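Local structure of type 4 fimbrial biogenesis protein PilY1 (Pseudomonas aeruginosa, 3HX6) at residues A53-A58 and P140-A145; G72-F77 and G149-V154; K82-R87 and D170-A175; G528-S533 and P540-S545. The protein primes type IV pilus assembly and, apparently through calcium binding and release, regulates pilus retraction in twitching motility; its C-terminal domain is a beta propeller. The protein carries 3 engineered substitutions. All coordinates share one frame; numbering follows the deposited sequence.

In the fold
Interactions 1, 2 and 3 form one connected patch of the propeller, where the four-stranded sheets of 54-110 and 141-184 meet; interaction 4 stands apart, its centre about 17 Å from that of interaction 1. Polar groups tie the first three together: Asp144 of interaction 1 takes the hydroxyl of Tyr74 from interaction 2, and Arg84 of interaction 3 reaches Gly56 and Thr153. Their chemistry differs, with small aliphatic groups and a bridging water in 1, an aromatic cluster in 2, and an arginine and a proline in 3. All three are partly buried. Interaction 4 is a surface contact, a beta hairpin held by backbone hydrogen bonds.

Interaction 1: residues A53-A58 and P140-A145; sequences ATVGKA and PVVADA
Val55 meets Val142 between two blades of the beta propeller, where strand 54-55 of one four-stranded sheet runs beside strand 141-147 of the next. The side chains cross obliquely: CG2 of Val55 comes within 3.8 Å of CG1 of Val142. With that CG1 anti to the carbonyl carbon (chi1 -59°), Val142 sends it among the methyls of Val55 and Ala53, and its other branch, CG2, lies near the carbonyl oxygen of Thr54. Ala53 CB drops into the angle between Val142 and Pro140, 3.8 Å from CG of the proline ring. Leu155 of strand 150-158 lies against Val142 and Pro140, while Tyr89 packs on Pro140 and Val55.

End to end, the two segments point almost the same way, 7° apart, but no direct hydrogen bond joins them. Polar contact comes at the far end, where Asp144 turns its carboxylate toward the backbone of 57-58. OD2 of Asp144 sits 3.5 Å from Ala58 C and is held by Gln59 N and the Tyr74 hydroxyl; OD1 is bonded to the Thr153 hydroxyl. A water closes the gap, donating to Asp144 OD1 at 2.7 Å and to Lys57 O at 2.9 Å.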
loop_
_atom_site.group_PDB
_atom_site.type_symbol
_atom_site.label_atom_id
_atom_site.label_comp_id
_atom_site.label_asym_id
_atom_site.label_seq_id
_atom_site.Cartn_x
_atom_site.Cartn_y
_atom_site.Cartn_z
ATOM N N ALA A 53 -0.503 -10.678 -14.949
ATOM C CA ALA A 53 -1.659 -11.519 -14.680
ATOM C C ALA A 53 -1.453 -12.400 -13.454
ATOM O O ALA A 53 -1.270 -13.612 -13.567
ATOM C CB ALA A 53 -1.961 -12.387 -15.898
ATOM N N THR A 54 -1.477 -11.785 -12.280
ATOM C CA THR A 54 -1.313 -12.527 -11.040
ATOM C C THR A 54 -2.653 -12.652 -10.322
ATOM O O THR A 54 -3.431 -11.701 -10.271
ATOM C CB THR A 54 -0.305 -11.841 -10.097
ATOM O OG1 THR A 54 -0.314 -12.512 -8.828
ATOM C CG2 THR A 54 -0.659 -10.375 -9.908
ATOM N N VAL A 55 -2.921 -13.832 -9.776
ATOM C CA VAL A 55 -4.172 -14.068 -9.070
ATOM C C VAL A 55 -3.947 -14.427 -7.606
ATOM O O VAL A 55 -3.612 -15.566 -7.277
ATOM C CB VAL A 55 -4.983 -15.198 -9.741
ATOM C CG1 VAL A 55 -6.250 -15.463 -8.948
ATOM C CG2 VAL A 55 -5.324 -14.812 -11.178
ATOM N N GLY A 56 -4.136 -13.439 -6.736
ATOM C CA GLY A 56 -3.977 -13.648 -5.310
ATOM C C GLY A 56 -5.249 -13.266 -4.575
ATOM O O GLY A 56 -6.148 -14.091 -4.409
ATOM N N LYS A 57 -5.327 -12.010 -4.143
ATOM C CA LYS A 57 -6.497 -11.512 -3.424
ATOM C C LYS A 57 -7.602 -11.064 -4.377
ATOM O O LYS A 57 -7.404 -11.000 -5.596
ATOM C CB LYS A 57 -6.115 -10.322 -2.539
ATOM C CG LYS A 57 -5.208 -10.649 -1.368
ATOM C CD LYS A 57 -5.123 -9.458 -0.424
ATOM C CE LYS A 57 -4.271 -9.766 0.794
ATOM N NZ LYS A 57 -4.308 -8.652 1.789
ATOM N N ALA A 58 -8.766 -10.752 -3.809
ATOM C CA ALA A 58 -9.896 -10.281 -4.598
ATOM C C ALA A 58 -9.419 -9.007 -5.285
ATOM O O ALA A 58 -8.645 -8.237 -4.716
ATOM C CB ALA A 58 -11.084 -9.985 -3.700
ATOM N N PRO A 140 -2.186 -12.773 -20.514
ATOM C CA PRO A 140 -3.639 -12.897 -20.392
ATOM C C PRO A 140 -4.193 -11.846 -19.432
ATOM O O PRO A 140 -3.442 -11.181 -18.717
ATOM C CB PRO A 140 -3.817 -14.313 -19.861
ATOM C CG PRO A 140 -2.609 -14.484 -18.990
ATOM C CD PRO A 140 -1.504 -13.900 -19.852
ATOM N N VAL A 141 -5.508 -11.698 -19.433
ATOM C CA VAL A 141 -6.167 -10.749 -18.550
ATOM C C VAL A 141 -6.876 -11.523 -17.443
ATOM O O VAL A 141 -7.581 -12.496 -17.717
ATOM C CB VAL A 141 -7.212 -9.919 -19.322
ATOM C CG1 VAL A 141 -8.145 -9.210 -18.349
ATOM C CG2 VAL A 141 -6.511 -8.909 -20.214
ATOM N N VAL A 142 -6.671 -11.115 -16.195
ATOM C CA VAL A 142 -7.342 -11.774 -15.081
ATOM C C VAL A 142 -8.212 -10.725 -14.403
ATOM O O VAL A 142 -7.807 -9.575 -14.263
ATOM C CB VAL A 142 -6.346 -12.356 -14.043
ATOM C CG1 VAL A 142 -5.431 -13.373 -14.718
ATOM C CG2 VAL A 142 -5.528 -11.241 -13.401
ATOM N N ALA A 143 -9.410 -11.112 -13.995
ATOM C CA ALA A 143 -10.300 -10.168 -13.346
ATOM C C ALA A 143 -11.374 -10.904 -12.576
ATOM O O ALA A 143 -11.602 -12.095 -12.793
ATOM C CB ALA A 143 -10.945 -9.251 -14.391
ATOM N N ASP A 144 -12.013 -10.197 -11.652
ATOM C CA ASP A 144 -13.102 -10.781 -10.892
ATOM C C ASP A 144 -14.364 -10.448 -11.671
ATOM O O ASP A 144 -14.506 -9.343 -12.192
ATOM C CB ASP A 144 -13.175 -10.183 -9.485
ATOM C CG ASP A 144 -12.081 -10.709 -8.575
ATOM O OD1 ASP A 144 -11.441 -11.713 -8.942
ATOM O OD2 ASP A 144 -11.871 -10.130 -7.491
ATOM N N ALA A 145 -15.264 -11.415 -11.782
ATOM C CA ALA A 145 -16.504 -11.204 -12.507
ATOM C C ALA A 145 -17.620 -11.973 -11.820
ATOM O O ALA A 145 -17.371 -12.923 -11.086
ATOM C CB ALA A 145 -16.354 -11.668 -13.959
HETATM O O HOH W 1 -8.937 -11.838 -7.931
#

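Interaction 2: residues G72-F77 and G149-V154; sequences GNYSTF and GAWHTV
Trp151 is the hub of an aromatic cluster with Tyr74 and Phe77, formed where the first turn of helix 74-82 lies against strand 150-158. The Tyr74-Trp151 pair is T-shaped. Tyr74 brings the CD1 edge of its ring down on the indole face, CD1 standing 3.4 Å from Trp151 CE2. The planes are turned 75° apart, and the centroid of the Tyr74 ring is 4.7 Å from that of the six-membered ring of Trp151. Phe77 meets the same residue closer to its backbone. Its ring takes Trp151 CB over one face in a CH-pi contact, 3.6 Å from CB to the ring centroid, and lies obliquely to the indole. CG of Phe77, anti to the backbone N (chi1 177°), carries the ring across the strand, bringing CE1 to 3.3 Å from Trp151 O and its CZ edge to the Thr153 hydroxyl, which is bonded to Arg84 NH1.

The polar contacts lie within the helix start. Asn73 is the N-cap: its OD1 accepts from Thr76 N at 3.2 Å, from above the carbonyl plane, and from the Ser75 hydroxyl at 2.6 Å in that plane. Thr76 OG1 also donates to Asn73 O, so Thr76 is held to both the side chain and the main chain of Asn73. No hydrogen bond joins the two segments directly.

Around them, helix 62-65 touches both Tyr74 and Trp151 through Ala65, and Phe146 of strand 141-147 meets the indole edge-to-face. The cluster thus sits between helices 62-65 and 74-82 and the strand pair 141-147 and 150-158.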
loop_
_atom_site.group_PDB
_atom_site.type_symbol
_atom_site.label_atom_id
_atom_site.label_comp_id
_atom_site.label_asym_id
_atom_site.label_seq_id
_atom_site.Cartn_x
_atom_site.Cartn_y
_atom_site.Cartn_z
ATOM N N GLY A 72 -25.158 -11.101 -4.821
ATOM C CA GLY A 72 -23.961 -11.791 -4.374
ATOM C C GLY A 72 -23.420 -11.208 -3.082
ATOM O O GLY A 72 -24.001 -10.279 -2.523
ATOM N N ASN A 73 -22.311 -11.759 -2.598
ATOM C CA ASN A 73 -21.686 -11.265 -1.377
ATOM C C ASN A 73 -20.185 -11.168 -1.636
ATOM O O ASN A 73 -19.459 -12.148 -1.479
ATOM C CB ASN A 73 -21.943 -12.221 -0.210
ATOM C CG ASN A 73 -21.648 -11.584 1.127
ATOM O OD1 ASN A 73 -20.631 -10.907 1.295
ATOM N ND2 ASN A 73 -22.536 -11.792 2.092
ATOM N N TYR A 74 -19.714 -9.990 -2.028
ATOM C CA TYR A 74 -18.299 -9.839 -2.330
ATOM C C TYR A 74 -17.396 -9.968 -1.110
ATOM O O TYR A 74 -16.298 -10.515 -1.211
ATOM C CB TYR A 74 -18.023 -8.502 -3.023
ATOM C CG TYR A 74 -16.710 -8.494 -3.782
ATOM C CD1 TYR A 74 -16.555 -9.241 -4.954
ATOM C CD2 TYR A 74 -15.612 -7.768 -3.316
ATOM C CE1 TYR A 74 -15.340 -9.269 -5.641
ATOM C CE2 TYR A 74 -14.388 -7.792 -3.995
ATOM C CZ TYR A 74 -14.262 -8.546 -5.157
ATOM O OH TYR A 74 -13.055 -8.588 -5.826
ATOM N N SER A 75 -17.845 -9.474 0.041
ATOM C CA SER A 75 -17.029 -9.557 1.249
ATOM C C SER A 75 -16.644 -11.002 1.566
ATOM O O SER A 75 -15.506 -11.267 1.947
ATOM C CB SER A 75 -17.759 -8.946 2.446
ATOM O OG SER A 75 -18.873 -9.738 2.809
ATOM N N THR A 76 -17.583 -11.933 1.408
ATOM C CA THR A 76 -17.287 -13.337 1.683
ATOM C C THR A 76 -16.365 -13.904 0.604
ATOM O O THR A 76 -15.560 -14.799 0.866
ATOM C CB THR A 76 -18.571 -14.198 1.771
ATOM O OG1 THR A 76 -19.306 -14.101 0.549
ATOM C CG2 THR A 76 -19.452 -13.728 2.920
ATOM N N PHE A 77 -16.485 -13.383 -0.613
ATOM C CA PHE A 77 -15.630 -13.832 -1.703
ATOM C C PHE A 77 -14.228 -13.312 -1.436
ATOM O O PHE A 77 -13.249 -14.035 -1.578
ATOM C CB PHE A 77 -16.109 -13.271 -3.039
ATOM C CG PHE A 77 -15.228 -13.645 -4.201
ATOM C CD1 PHE A 77 -15.309 -14.907 -4.773
ATOM C CD2 PHE A 77 -14.312 -12.734 -4.716
ATOM C CE1 PHE A 77 -14.494 -15.257 -5.848
ATOM C CE2 PHE A 77 -13.494 -13.075 -5.788
ATOM C CZ PHE A 77 -13.587 -14.339 -6.351
ATOM N N GLY A 149 -24.512 -16.685 -10.687
ATOM C CA GLY A 149 -24.916 -16.298 -9.347
ATOM C C GLY A 149 -23.800 -16.150 -8.325
ATOM O O GLY A 149 -24.066 -16.042 -7.127
ATOM N N ALA A 150 -22.550 -16.134 -8.774
ATOM C CA ALA A 150 -21.443 -15.999 -7.839
ATOM C C ALA A 150 -20.244 -15.260 -8.417
ATOM O O ALA A 150 -20.136 -15.060 -9.630
ATOM C CB ALA A 150 -21.008 -17.378 -7.356
ATOM N N TRP A 151 -19.347 -14.846 -7.533
ATOM C CA TRP A 151 -18.136 -14.166 -7.947
ATOM C C TRP A 151 -17.111 -15.220 -8.328
ATOM O O TRP A 151 -17.063 -16.291 -7.727
ATOM C CB TRP A 151 -17.591 -13.295 -6.815
ATOM C CG TRP A 151 -18.365 -12.039 -6.641
ATOM C CD1 TRP A 151 -19.365 -11.807 -5.749
ATOM C CD2 TRP A 151 -18.236 -10.851 -7.424
ATOM N NE1 TRP A 151 -19.873 -10.543 -5.926
ATOM C CE2 TRP A 151 -19.198 -9.935 -6.951
ATOM C CE3 TRP A 151 -17.402 -10.473 -8.486
ATOM C CZ2 TRP A 151 -19.353 -8.657 -7.501
ATOM C CZ3 TRP A 151 -17.556 -9.198 -9.038
ATOM C CH2 TRP A 151 -18.525 -8.310 -8.541
ATOM N N HIS A 152 -16.306 -14.911 -9.338
ATOM C CA HIS A 152 -15.265 -15.812 -9.821
ATOM C C HIS A 152 -14.100 -14.937 -10.222
ATOM O O HIS A 152 -14.257 -13.722 -10.394
ATOM C CB HIS A 152 -15.696 -16.546 -11.095
ATOM C CG HIS A 152 -17.003 -17.259 -10.984
ATOM N ND1 HIS A 152 -17.096 -18.593 -10.649
ATOM C CD2 HIS A 152 -18.273 -16.826 -11.168
ATOM C CE1 HIS A 152 -18.368 -18.949 -10.633
ATOM N NE2 HIS A 152 -19.102 -17.897 -10.943
ATOM N N THR A 153 -12.933 -15.552 -10.361
ATOM C CA THR A 153 -11.766 -14.837 -10.842
ATOM C C THR A 153 -11.571 -15.515 -12.184
ATOM O O THR A 153 -11.453 -16.743 -12.263
ATOM C CB THR A 153 -10.520 -15.046 -9.971
ATOM O OG1 THR A 153 -10.744 -14.489 -8.669
ATOM C CG2 THR A 153 -9.327 -14.343 -10.607
ATOM N N VAL A 154 -11.579 -14.727 -13.248
ATOM C CA VAL A 154 -11.436 -15.292 -14.576
ATOM C C VAL A 154 -10.140 -14.854 -15.238
ATOM O O VAL A 154 -9.515 -13.882 -14.824
ATOM C CB VAL A 154 -12.631 -14.883 -15.475
ATOM C CG1 VAL A 154 -12.571 -13.383 -15.779
ATOM C CG2 VAL A 154 -12.617 -15.682 -16.762
#

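Interaction 3: residues K82-R87 and D170-A175; sequences KTRAPR and DVTDPA
Arg84 reaches across to the backbone of Thr172, donating from NH1 to its carbonyl oxygen at 3.2 Å. The bond is nearly straight, 174° at the hydrogen, and the oxygen lies within 3° of the guanidinium plane, at its edge. The aliphatic part of the same side chain takes part too: Arg84 CD rests 3.1 Å from Thr172 O, and CG faces Pro174 CD. Pro174 is the main apolar surface of the contact. Its CG meets Ala85 O, and its CB meets Arg87 CG at 3.7 Å while lying over one face of the Arg87 guanidinium, offset toward the rim.

The next shell fixes these groups. A bend at chi3 (56°) turns the Arg84 guanidinium aside from its otherwise extended chain; NE is bonded to Gly56 O and NH1 also to the Thr153 hydroxyl. Arg87 folds back at chi2, and its NH1 donates to Pro86 O at 2.8 Å. On the other segment, Asp170 OD1 accepts from Thr172 N at 3.1 Å, making an Asx turn, and from the Thr172 hydroxyl as well, two bonds that hold Thr172, whose carbonyl Arg84 uses.

Both segments are connections of the propeller: 82-87 leads from helix 74-82 into strand 87-91, while the loop 170-175 links strands 165-170 and 178-184. Thr172 packs on Phe77 of the helix, and its hydroxyl meets Thr153 N of strand 150-158.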
loop_
_atom_site.group_PDB
_atom_site.type_symbol
_atom_site.label_atom_id
_atom_site.label_comp_id
_atom_site.label_asym_id
_atom_site.label_seq_id
_atom_site.Cartn_x
_atom_site.Cartn_y
_atom_site.Cartn_z
ATOM N N LYS A 82 -8.417 -14.257 0.516
ATOM C CA LYS A 82 -7.320 -13.763 1.343
ATOM C C LYS A 82 -6.322 -14.895 1.544
ATOM O O LYS A 82 -5.123 -14.666 1.685
ATOM C CB LYS A 82 -7.835 -13.306 2.706
ATOM C CG LYS A 82 -8.509 -11.952 2.714
ATOM C CD LYS A 82 -9.052 -11.647 4.103
ATOM C CE LYS A 82 -9.553 -10.218 4.204
ATOM N NZ LYS A 82 -8.445 -9.238 4.031
ATOM N N THR A 83 -6.840 -16.117 1.548
ATOM C CA THR A 83 -6.028 -17.311 1.748
ATOM C C THR A 83 -5.787 -18.109 0.465
ATOM O O THR A 83 -5.283 -19.234 0.513
ATOM C CB THR A 83 -6.687 -18.234 2.800
ATOM O OG1 THR A 83 -6.040 -19.513 2.798
ATOM C CG2 THR A 83 -8.168 -18.413 2.502
ATOM N N ARG A 84 -6.136 -17.532 -0.682
ATOM C CA ARG A 84 -5.940 -18.223 -1.954
ATOM C C ARG A 84 -4.463 -18.293 -2.335
ATOM O O ARG A 84 -3.731 -17.308 -2.219
ATOM C CB ARG A 84 -6.727 -17.528 -3.070
ATOM C CG ARG A 84 -6.503 -18.132 -4.453
ATOM C CD ARG A 84 -7.509 -17.610 -5.464
ATOM N NE ARG A 84 -7.515 -16.152 -5.555
ATOM C CZ ARG A 84 -8.366 -15.461 -6.306
ATOM N NH1 ARG A 84 -9.273 -16.099 -7.028
ATOM N NH2 ARG A 84 -8.316 -14.138 -6.330
ATOM N N ALA A 85 -4.032 -19.465 -2.793
ATOM C CA ALA A 85 -2.642 -19.657 -3.194
ATOM C C ALA A 85 -2.346 -18.826 -4.439
ATOM O O ALA A 85 -2.908 -19.069 -5.505
ATOM C CB ALA A 85 -2.371 -21.133 -3.468
ATOM N N PRO A 86 -1.459 -17.829 -4.315
ATOM C CA PRO A 86 -1.081 -16.951 -5.426
ATOM C C PRO A 86 -0.593 -17.689 -6.673
ATOM O O PRO A 86 0.085 -18.714 -6.584
ATOM C CB PRO A 86 0.006 -16.075 -4.813
ATOM C CG PRO A 86 -0.428 -15.969 -3.383
ATOM C CD PRO A 86 -0.809 -17.396 -3.064
ATOM N N ARG A 87 -0.948 -17.152 -7.836
ATOM C CA ARG A 87 -0.558 -17.731 -9.114
ATOM C C ARG A 87 -0.339 -16.625 -10.134
ATOM O O ARG A 87 -1.047 -15.618 -10.137
ATOM C CB ARG A 87 -1.643 -18.681 -9.629
ATOM C CG ARG A 87 -1.744 -20.003 -8.885
ATOM C CD ARG A 87 -0.559 -20.904 -9.201
ATOM N NE ARG A 87 -0.685 -22.217 -8.575
ATOM C CZ ARG A 87 -0.625 -22.438 -7.265
ATOM N NH1 ARG A 87 -0.437 -21.429 -6.425
ATOM N NH2 ARG A 87 -0.756 -23.670 -6.795
ATOM N N ASP A 170 -11.776 -20.190 -15.701
ATOM C CA ASP A 170 -12.240 -19.815 -14.375
ATOM C C ASP A 170 -11.030 -20.152 -13.523
ATOM O O ASP A 170 -10.709 -21.323 -13.329
ATOM C CB ASP A 170 -13.430 -20.665 -13.928
ATOM C CG ASP A 170 -13.964 -20.244 -12.570
ATOM O OD1 ASP A 170 -13.145 -19.943 -11.672
ATOM O OD2 ASP A 170 -15.199 -20.216 -12.394
ATOM N N VAL A 171 -10.356 -19.127 -13.027
ATOM C CA VAL A 171 -9.151 -19.323 -12.242
ATOM C C VAL A 171 -9.333 -19.011 -10.748
ATOM O O VAL A 171 -8.368 -18.791 -10.014
ATOM C CB VAL A 171 -8.013 -18.474 -12.876
ATOM C CG1 VAL A 171 -7.752 -17.211 -12.066
ATOM C CG2 VAL A 171 -6.781 -19.321 -13.047
ATOM N N THR A 172 -10.583 -19.013 -10.301
ATOM C CA THR A 172 -10.905 -18.734 -8.905
ATOM C C THR A 172 -10.173 -19.701 -7.973
ATOM O O THR A 172 -9.649 -19.302 -6.936
ATOM C CB THR A 172 -12.415 -18.869 -8.656
ATOM O OG1 THR A 172 -13.128 -18.128 -9.654
ATOM C CG2 THR A 172 -12.776 -18.341 -7.273
ATOM N N ASP A 173 -10.146 -20.975 -8.350
ATOM C CA ASP A 173 -9.473 -21.996 -7.553
ATOM C C ASP A 173 -8.307 -22.566 -8.358
ATOM O O ASP A 173 -8.503 -23.376 -9.266
ATOM C CB ASP A 173 -10.466 -23.106 -7.178
ATOM C CG ASP A 173 -9.824 -24.227 -6.358
ATOM O OD1 ASP A 173 -8.776 -23.995 -5.717
ATOM O OD2 ASP A 173 -10.387 -25.345 -6.347
ATOM N N PRO A 174 -7.075 -22.142 -8.035
ATOM C CA PRO A 174 -5.879 -22.616 -8.740
ATOM C C PRO A 174 -5.772 -24.136 -8.793
ATOM O O PRO A 174 -5.239 -24.698 -9.752
ATOM C CB PRO A 174 -4.733 -21.972 -7.955
ATOM C CG PRO A 174 -5.303 -21.828 -6.576
ATOM C CD PRO A 174 -6.701 -21.337 -6.859
ATOM N N ALA A 175 -6.290 -24.794 -7.764
ATOM C CA ALA A 175 -6.252 -26.246 -7.693
ATOM C C ALA A 175 -7.338 -26.851 -8.572
ATOM O O ALA A 175 -7.377 -28.062 -8.784
ATOM C CB ALA A 175 -6.431 -26.702 -6.250
#

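Interaction 4: residues G528-S533 and P540-S545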
loop_
_atom_site.group_PDB
_atom_site.type_symbol
_atom_site.label_atom_id
_atom_site.label_comp_id
_atom_site.label_asym_id
_atom_site.label_seq_id
_atom_site.Cartn_x
_atom_site.Cartn_y
_atom_site.Cartn_z
ATOM N N GLY A 528 8.809 -4.597 -20.022
ATOM C CA GLY A 528 8.120 -5.179 -18.888
ATOM C C GLY A 528 6.758 -4.544 -18.678
ATOM O O GLY A 528 6.066 -4.850 -17.705
ATOM N N GLY A 529 6.373 -3.659 -19.596
ATOM C CA GLY A 529 5.091 -2.984 -19.495
ATOM C C GLY A 529 5.045 -2.106 -18.260
ATOM O O GLY A 529 6.018 -2.036 -17.512
ATOM N N LEU A 530 3.928 -1.420 -18.045
ATOM C CA LEU A 530 3.799 -0.569 -16.872
ATOM C C LEU A 530 2.689 -1.039 -15.948
ATOM O O LEU A 530 1.591 -1.379 -16.388
ATOM C CB LEU A 530 3.531 0.889 -17.264
ATOM C CG LEU A 530 4.683 1.745 -17.789
ATOM C CD1 LEU A 530 4.222 3.193 -17.861
ATOM C CD2 LEU A 530 5.892 1.634 -16.875
ATOM N N THR A 531 2.994 -1.056 -14.659
ATOM C CA THR A 531 2.036 -1.455 -13.645
ATOM C C THR A 531 2.060 -0.394 -12.561
ATOM O O THR A 531 3.109 0.170 -12.257
ATOM C CB THR A 531 2.397 -2.816 -13.019
ATOM O OG1 THR A 531 2.324 -3.840 -14.019
ATOM C CG2 THR A 531 1.429 -3.155 -11.899
ATOM N N LEU A 532 0.898 -0.112 -11.992
ATOM C CA LEU A 532 0.792 0.882 -10.938
ATOM C C LEU A 532 0.468 0.146 -9.651
ATOM O O LEU A 532 -0.466 -0.649 -9.605
ATOM C CB LEU A 532 -0.314 1.890 -11.280
ATOM C CG LEU A 532 -0.616 3.076 -10.351
ATOM C CD1 LEU A 532 -1.345 2.603 -9.118
ATOM C CD2 LEU A 532 0.668 3.787 -9.980
ATOM N N SER A 533 1.257 0.395 -8.612
ATOM C CA SER A 533 1.034 -0.250 -7.325
ATOM C C SER A 533 1.355 0.714 -6.194
ATOM O O SER A 533 1.646 1.887 -6.425
ATOM C CB SER A 533 1.901 -1.505 -7.194
ATOM O OG SER A 533 3.280 -1.174 -7.181
ATOM N N PRO A 540 2.176 5.610 -4.150
ATOM C CA PRO A 540 1.976 4.963 -5.449
ATOM C C PRO A 540 3.304 4.854 -6.191
ATOM O O PRO A 540 4.134 5.762 -6.138
ATOM C CB PRO A 540 0.999 5.899 -6.150
ATOM C CG PRO A 540 1.386 7.237 -5.605
ATOM C CD PRO A 540 1.571 6.954 -4.136
ATOM N N GLU A 541 3.508 3.728 -6.859
ATOM C CA GLU A 541 4.723 3.488 -7.624
ATOM C C GLU A 541 4.329 2.959 -8.981
ATOM O O GLU A 541 3.291 2.323 -9.124
ATOM C CB GLU A 541 5.592 2.405 -6.991
ATOM C CG GLU A 541 6.143 2.666 -5.623
ATOM C CD GLU A 541 7.252 1.684 -5.301
ATOM O OE1 GLU A 541 7.073 0.479 -5.585
ATOM O OE2 GLU A 541 8.298 2.115 -4.774
ATOM N N VAL A 542 5.171 3.209 -9.970
ATOM C CA VAL A 542 4.928 2.696 -11.302
ATOM C C VAL A 542 6.128 1.804 -11.588
ATOM O O VAL A 542 7.273 2.217 -11.425
ATOM C CB VAL A 542 4.825 3.831 -12.354
ATOM C CG1 VAL A 542 6.120 4.630 -12.413
ATOM C CG2 VAL A 542 4.497 3.238 -13.714
ATOM N N CYS A 543 5.866 0.566 -11.975
ATOM C CA CYS A 543 6.949 -0.357 -12.254
ATOM C C CYS A 543 6.891 -0.820 -13.698
ATOM O O CYS A 543 5.835 -0.808 -14.325
ATOM C CB CYS A 543 6.857 -1.588 -11.349
ATOM S SG CYS A 543 6.701 -1.302 -9.552
ATOM N N SER A 544 8.039 -1.229 -14.219
ATOM C CA SER A 544 8.112 -1.724 -15.581
ATOM C C SER A 544 8.899 -3.024 -15.561
ATOM O O SER A 544 8.350 -4.105 -15.780
ATOM C CB SER A 544 8.805 -0.708 -16.489
ATOM O OG SER A 544 10.138 -0.481 -16.075
ATOM N N SER A 545 10.188 -2.907 -15.276
ATOM C CA SER A 545 11.070 -4.056 -15.227
ATOM C C SER A 545 12.366 -3.623 -14.571
ATOM O O SER A 545 12.986 -2.639 -14.985
ATOM C CB SER A 545 11.349 -4.563 -16.642
ATOM O OG SER A 545 12.224 -5.677 -16.621
#
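Four backbone hydrogen bonds join Thr531 to Cys543 and Ser533 to Glu541, the two hydrogen-bonded pairs of an antiparallel beta hairpin. Thr531 N reaches Cys543 O at 2.9 Å, and Cys543 N returns the bond to Thr531 O at 2.8 Å. At the second pair, Ser533 N donates to Glu541 O at 2.8 Å, almost straight at 171°, and Glu541 N donates to Ser533 O at 2.7 Å. Leu532 and Val542 form the non-hydrogen-bonded pair between them. The short strand axes run 157° apart in direction, about 4.7 Å from one another at their closest.

Beyond the backbone, the hairpin's two faces differ. Leu532 and Val542 project on one face, with Leu530 joining them from the position just before the strand: its CD2 lies 3.8 Å from Val542 CG2 and also meets Ser544 CB. Val542 CG2, anti to the backbone N, points to this leucine and to Thr531 O. Ile454 of strand 454-456 packs on Leu530 and Leu532, and Phe496 on Val542. The opposite face carries Thr531, Ser533, Glu541 and Cys543, where the Ser533 hydroxyl oxygen lies 4.2 Å from Cys543 SG.

Main-chain bonding sets the register here, with apolar side chains gathered on one face; on the other, the Cys543-Cys548 disulfide covalently ties strand 539-543 to strand 548-550, the third strand of this small sheet.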